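Local coordinates for protein ATP-dependent Clp protease proteolytic subunit (Listeria monocytogenes, PDB 4JCQ) that probably cleaves misfolded and other proteins into small peptides as a serine peptidase, in a process that depends on ATP hydrolysis, at residues 57-63 against 89-93; 94-98 against 177-181. The contacts are given in a common frame with arbitrary orientation. Numbering follows the deposited sequence.

Interaction 1 of 2, residues 57-63 against 89-93; sequences INSQGGH and VASAG
Ser91, the predicted nucleophile, sits in a backbone conformation seldom taken by a residue with a side chain, phi/psi 57/-118, at the sharp turn from strand 88-90 into helix 92-97. Such a strand-turn-helix bend recalls the nucleophile elbow. Its tightness leaves room for little: a CB on Gly93 would clash with Ala90 O, the atom to which Gly93 N hydrogen-bonds at 2.8 Å.

The facing segment 57-63 runs parallel. Ser59 is bridged to Val89 (CA to CA 5.1 Å), with Ala90 N donating to Ser59 O at 2.9 Å; farther on, Gly61 lies opposite Ala92 (CA to CA 4.3 Å). Ser59, chi1 t, makes an ST turn, Gly61 N donating to its OG at 3.1 Å, the same OG also being hydrogen-bonded to Gly28 O. Gly61, at 106/-156, passes so close that a CB would strike Ser91 CB, and Gly62 follows at 162/-121.

Two waters bridge the segments. One donates to Gln60 O (2.9 Å) and Ser91 OG (2.7 Å). The other accepts from Gly62 N (2.8 Å) and Ala92 N (3.1 Å), as expected of the oxyanion hole in ClpP relatives. Ser91, chi1 m, also bonds through OG to the backbone O of His116, the other predicted active-site residue, consistent with an inactive triad.

Ile57 CG2 and Val89 CG2 meet at 4.5 Å, and both side chains also lie on helix 92-97. Ile57 bonds through its backbone to strand 81-86, while Ala90 and Val89 rest against strand 111-114, so the contact joins the main parallel sheet to the smaller one next to the predicted nucleophile.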
loop_
_atom_site.group_PDB
_atom_site.type_symbol
_atom_site.label_atom_id
_atom_site.label_comp_id
_atom_site.label_asym_id
_atom_site.label_seq_id
_atom_site.Cartn_x
_atom_site.Cartn_y
_atom_site.Cartn_z
ATOM N N ILE H 57 4.180 -27.408 -0.982
ATOM C CA ILE H 57 5.183 -26.833 -0.084
ATOM C C ILE H 57 6.523 -26.637 -0.789
ATOM O O ILE H 57 7.129 -27.595 -1.282
ATOM C CB ILE H 57 5.400 -27.692 1.189
ATOM C CG1 ILE H 57 4.075 -27.937 1.915
ATOM C CG2 ILE H 57 6.401 -27.018 2.126
ATOM C CD1 ILE H 57 4.099 -29.095 2.892
ATOM N N ASN H 58 6.961 -25.380 -0.836
ATOM C CA ASN H 58 8.297 -25.005 -1.284
ATOM C C ASN H 58 8.887 -24.095 -0.217
ATOM O O ASN H 58 8.637 -22.890 -0.220
ATOM C CB ASN H 58 8.233 -24.287 -2.644
ATOM C CG ASN H 58 9.607 -23.899 -3.184
ATOM O OD1 ASN H 58 10.545 -23.651 -2.428
ATOM N ND2 ASN H 58 9.720 -23.825 -4.504
ATOM N N SER H 59 9.652 -24.670 0.709
ATOM C CA SER H 59 10.156 -23.901 1.844
ATOM C C SER H 59 11.487 -24.391 2.392
ATOM O O SER H 59 11.688 -25.587 2.599
ATOM C CB SER H 59 9.128 -23.866 2.979
ATOM O OG SER H 59 9.602 -23.062 4.045
ATOM N N GLN H 60 12.369 -23.429 2.645
ATOM C CA GLN H 60 13.664 -23.649 3.272
ATOM C C GLN H 60 13.541 -23.766 4.797
ATOM O O GLN H 60 14.514 -24.078 5.484
ATOM C CB GLN H 60 14.621 -22.501 2.901
ATOM C CG GLN H 60 14.204 -21.112 3.401
ATOM C CD GLN H 60 13.286 -20.343 2.452
ATOM O OE1 GLN H 60 12.416 -20.912 1.779
ATOM N NE2 GLN H 60 13.471 -19.024 2.410
ATOM N N GLY H 61 12.340 -23.512 5.314
ATOM C CA GLY H 61 12.090 -23.512 6.753
ATOM C C GLY H 61 11.912 -22.105 7.293
ATOM O O GLY H 61 11.541 -21.189 6.557
ATOM N N GLY H 62 12.178 -21.938 8.584
ATOM C CA GLY H 62 12.049 -20.642 9.241
ATOM C C GLY H 62 11.966 -20.772 10.750
ATOM O O GLY H 62 12.876 -21.307 11.383
ATOM N N HIS H 63 10.865 -20.289 11.320
ATOM C CA HIS H 63 10.681 -20.252 12.771
ATOM C C HIS H 63 9.962 -21.476 13.266
ATOM O O HIS H 63 8.882 -21.812 12.770
ATOM C CB HIS H 63 9.923 -18.989 13.173
ATOM C CG HIS H 63 10.664 -17.708 12.864
ATOM N ND1 HIS H 63 10.721 -17.184 11.625
ATOM C CD2 HIS H 63 11.380 -16.842 13.688
ATOM C CE1 HIS H 63 11.440 -16.046 11.650
ATOM N NE2 HIS H 63 11.842 -15.838 12.914
ATOM N N VAL H 89 12.194 -28.683 0.373
ATOM C CA VAL H 89 11.467 -28.818 1.631
ATOM C C VAL H 89 12.510 -29.096 2.705
ATOM O O VAL H 89 13.137 -30.158 2.710
ATOM C CB VAL H 89 10.437 -29.972 1.594
ATOM C CG1 VAL H 89 9.666 -30.051 2.909
ATOM C CG2 VAL H 89 9.472 -29.815 0.424
ATOM N N ALA H 90 12.712 -28.132 3.601
ATOM C CA ALA H 90 13.773 -28.245 4.602
ATOM C C ALA H 90 13.363 -27.730 5.974
ATOM O O ALA H 90 12.549 -26.811 6.085
ATOM C CB ALA H 90 15.028 -27.523 4.126
ATOM N N SER H 91 13.947 -28.339 7.008
ATOM C CA SER H 91 13.849 -27.854 8.388
ATOM C C SER H 91 12.399 -27.735 8.873
ATOM O O SER H 91 11.689 -28.738 8.925
ATOM C CB SER H 91 14.629 -26.543 8.548
ATOM O OG SER H 91 15.969 -26.708 8.105
ATOM N N ALA H 92 11.960 -26.525 9.219
ATOM C CA ALA H 92 10.570 -26.310 9.647
ATOM C C ALA H 92 9.576 -26.699 8.551
ATOM O O ALA H 92 8.446 -27.096 8.840
ATOM C CB ALA H 92 10.352 -24.868 10.084
ATOM N N GLY H 93 10.007 -26.582 7.294
ATOM C CA GLY H 93 9.216 -27.035 6.149
ATOM C C GLY H 93 9.003 -28.542 6.141
ATOM O O GLY H 93 7.941 -29.023 5.737
HETATM O O HOH W 1 17.086 -25.077 6.336
HETATM O O HOH W 2 13.490 -23.914 9.994
#

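Interaction 2 of 2, residues 94-98 against 177-181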
loop_
_atom_site.group_PDB
_atom_site.type_symbol
_atom_site.label_atom_id
_atom_site.label_comp_id
_atom_site.label_asym_id
_atom_site.label_seq_id
_atom_site.Cartn_x
_atom_site.Cartn_y
_atom_site.Cartn_z
ATOM N N ILE H 94 10.020 -29.285 6.581
ATOM C CA ILE H 94 9.933 -30.744 6.731
ATOM C C ILE H 94 8.925 -31.134 7.815
ATOM O O ILE H 94 8.145 -32.077 7.644
ATOM C CB ILE H 94 11.329 -31.363 7.014
ATOM C CG1 ILE H 94 12.097 -31.582 5.703
ATOM C CG2 ILE H 94 11.230 -32.664 7.808
ATOM C CD1 ILE H 94 11.642 -32.772 4.878
ATOM N N THR H 95 8.940 -30.392 8.920
ATOM C CA THR H 95 8.014 -30.615 10.027
ATOM C C THR H 95 6.564 -30.470 9.553
ATOM O O THR H 95 5.711 -31.299 9.879
ATOM C CB THR H 95 8.319 -29.660 11.199
ATOM O OG1 THR H 95 9.683 -29.835 11.601
ATOM C CG2 THR H 95 7.408 -29.941 12.395
ATOM N N ILE H 96 6.306 -29.427 8.768
ATOM C CA ILE H 96 4.990 -29.196 8.168
ATOM C C ILE H 96 4.620 -30.323 7.202
ATOM O O ILE H 96 3.525 -30.880 7.280
ATOM C CB ILE H 96 4.934 -27.833 7.441
ATOM C CG1 ILE H 96 4.991 -26.689 8.459
ATOM C CG2 ILE H 96 3.681 -27.723 6.577
ATOM C CD1 ILE H 96 5.375 -25.350 7.867
ATOM N N TYR H 97 5.545 -30.654 6.304
ATOM C CA TYR H 97 5.354 -31.717 5.317
ATOM C C TYR H 97 4.943 -33.037 5.972
ATOM O O TYR H 97 4.039 -33.728 5.489
ATOM C CB TYR H 97 6.634 -31.896 4.486
ATOM C CG TYR H 97 6.520 -32.905 3.366
ATOM C CD1 TYR H 97 6.083 -32.522 2.097
ATOM C CD2 TYR H 97 6.857 -34.244 3.572
ATOM C CE1 TYR H 97 5.978 -33.447 1.067
ATOM C CE2 TYR H 97 6.754 -35.175 2.550
ATOM C CZ TYR H 97 6.314 -34.775 1.303
ATOM O OH TYR H 97 6.214 -35.704 0.295
ATOM N N LEU H 98 5.594 -33.362 7.087
ATOM C CA LEU H 98 5.369 -34.621 7.788
ATOM C C LEU H 98 4.093 -34.661 8.637
ATOM O O LEU H 98 3.806 -35.678 9.271
ATOM C CB LEU H 98 6.596 -34.988 8.635
ATOM C CG LEU H 98 7.884 -35.352 7.885
ATOM C CD1 LEU H 98 9.029 -35.555 8.864
ATOM C CD2 LEU H 98 7.706 -36.584 7.007
ATOM N N GLY H 177 11.672 -42.424 3.883
ATOM C CA GLY H 177 10.330 -42.482 4.462
ATOM C C GLY H 177 9.645 -41.130 4.576
ATOM O O GLY H 177 8.585 -41.016 5.196
ATOM N N ILE H 178 10.250 -40.104 3.980
ATOM C CA ILE H 178 9.664 -38.760 3.952
ATOM C C ILE H 178 8.599 -38.689 2.859
ATOM O O ILE H 178 7.435 -38.379 3.129
ATOM C CB ILE H 178 10.738 -37.669 3.724
ATOM C CG1 ILE H 178 11.767 -37.679 4.861
ATOM C CG2 ILE H 178 10.098 -36.290 3.600
ATOM C CD1 ILE H 178 13.079 -37.004 4.506
ATOM N N VAL H 179 9.007 -38.991 1.628
ATOM C CA VAL H 179 8.112 -38.997 0.474
ATOM C C VAL H 179 7.572 -40.409 0.260
ATOM O O VAL H 179 8.328 -41.378 0.314
ATOM C CB VAL H 179 8.847 -38.524 -0.801
ATOM C CG1 VAL H 179 7.940 -38.609 -2.024
ATOM C CG2 VAL H 179 9.370 -37.106 -0.622
ATOM N N ASN H 180 6.267 -40.523 0.023
ATOM C CA ASN H 180 5.658 -41.817 -0.277
ATOM C C ASN H 180 5.607 -42.103 -1.774
ATOM O O ASN H 180 5.889 -43.222 -2.206
ATOM C CB ASN H 180 4.253 -41.913 0.320
ATOM C CG ASN H 180 3.734 -43.340 0.373
ATOM O OD1 ASN H 180 2.672 -43.649 -0.172
ATOM N ND2 ASN H 180 4.479 -44.217 1.034
ATOM N N GLU H 181 5.252 -41.087 -2.557
ATOM C CA GLU H 181 5.056 -41.251 -3.993
ATOM C C GLU H 181 5.561 -40.037 -4.771
ATOM O O GLU H 181 5.240 -38.895 -4.438
ATOM C CB GLU H 181 3.573 -41.496 -4.292
ATOM C CG GLU H 181 3.279 -41.999 -5.697
ATOM C CD GLU H 181 1.806 -42.305 -5.921
ATOM O OE1 GLU H 181 1.387 -42.356 -7.097
ATOM O OE2 GLU H 181 1.066 -42.495 -4.931
#
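A single methyl group, CG2 of Ile178, is the main bump here, and the hollow that receives it is made by three side chains of segment 94-98. Ile94 CD1 approaches it to 4.0 Å, Tyr97 CE2 to 3.7 Å and Leu98 CD2 to 4.2 Å. Spacings of three and four residues bring these side chains to one flank of the last turn of helix 92-97, where Leu98 N still bonds back to Ile94 O at 2.9 Å. Tyr97 alone points its CA-to-CB bond toward the loop; with chi1 t its ring becomes a second projection, reaching past Ile178. The ring edge meets the backbone, CE2 lying 3.3 Å from Ile178 O, while Tyr97 OH comes within 3.6 Å of Val179 CG2.

This packing belongs to the core of the ClpP/crotonase fold. The loop is launched by a Schellman motif, in which Gly177, with phi 100°, ends helix 170-176, and it then passes alongside the C-terminal end of helix 92-97 before entering strand 181-182 at one border of the main parallel sheet. No hydrogen bond links the two segments, so fit depends on shape, and polar ends are met by strand 105-108: Tyr97 OH bonds to Phe106 O, and Ile178 O accepts from Arg105 NE. Ile178 also touches Tyr113, Leu168 and Thr151 of the same chain, and Leu98 also rests on Ile147 and Ala150 of helix 133-151.

Both interactions draw on helix 92-97, which serves them in sequence: its first turn, just after the predicted nucleophile, belongs to interaction 1, and its last turn to interaction 2. Their centres are about 11 Å apart, and they touch: Ile57 CD1 lies 3.8 Å from Tyr97 CA, and Val89 CG1 lies 3.9 Å from Tyr97 CB. The first segment pair spans residues 57-93, the second 94-181, so the two follow without overlap. A second subunit of the ring reaches segment 57-63, through Asn58 and Gln60, but no other chain touches interaction 2. One short helix thus connects the turn of the predicted nucleophile, near a subunit interface, with the apolar interior of its own subunit.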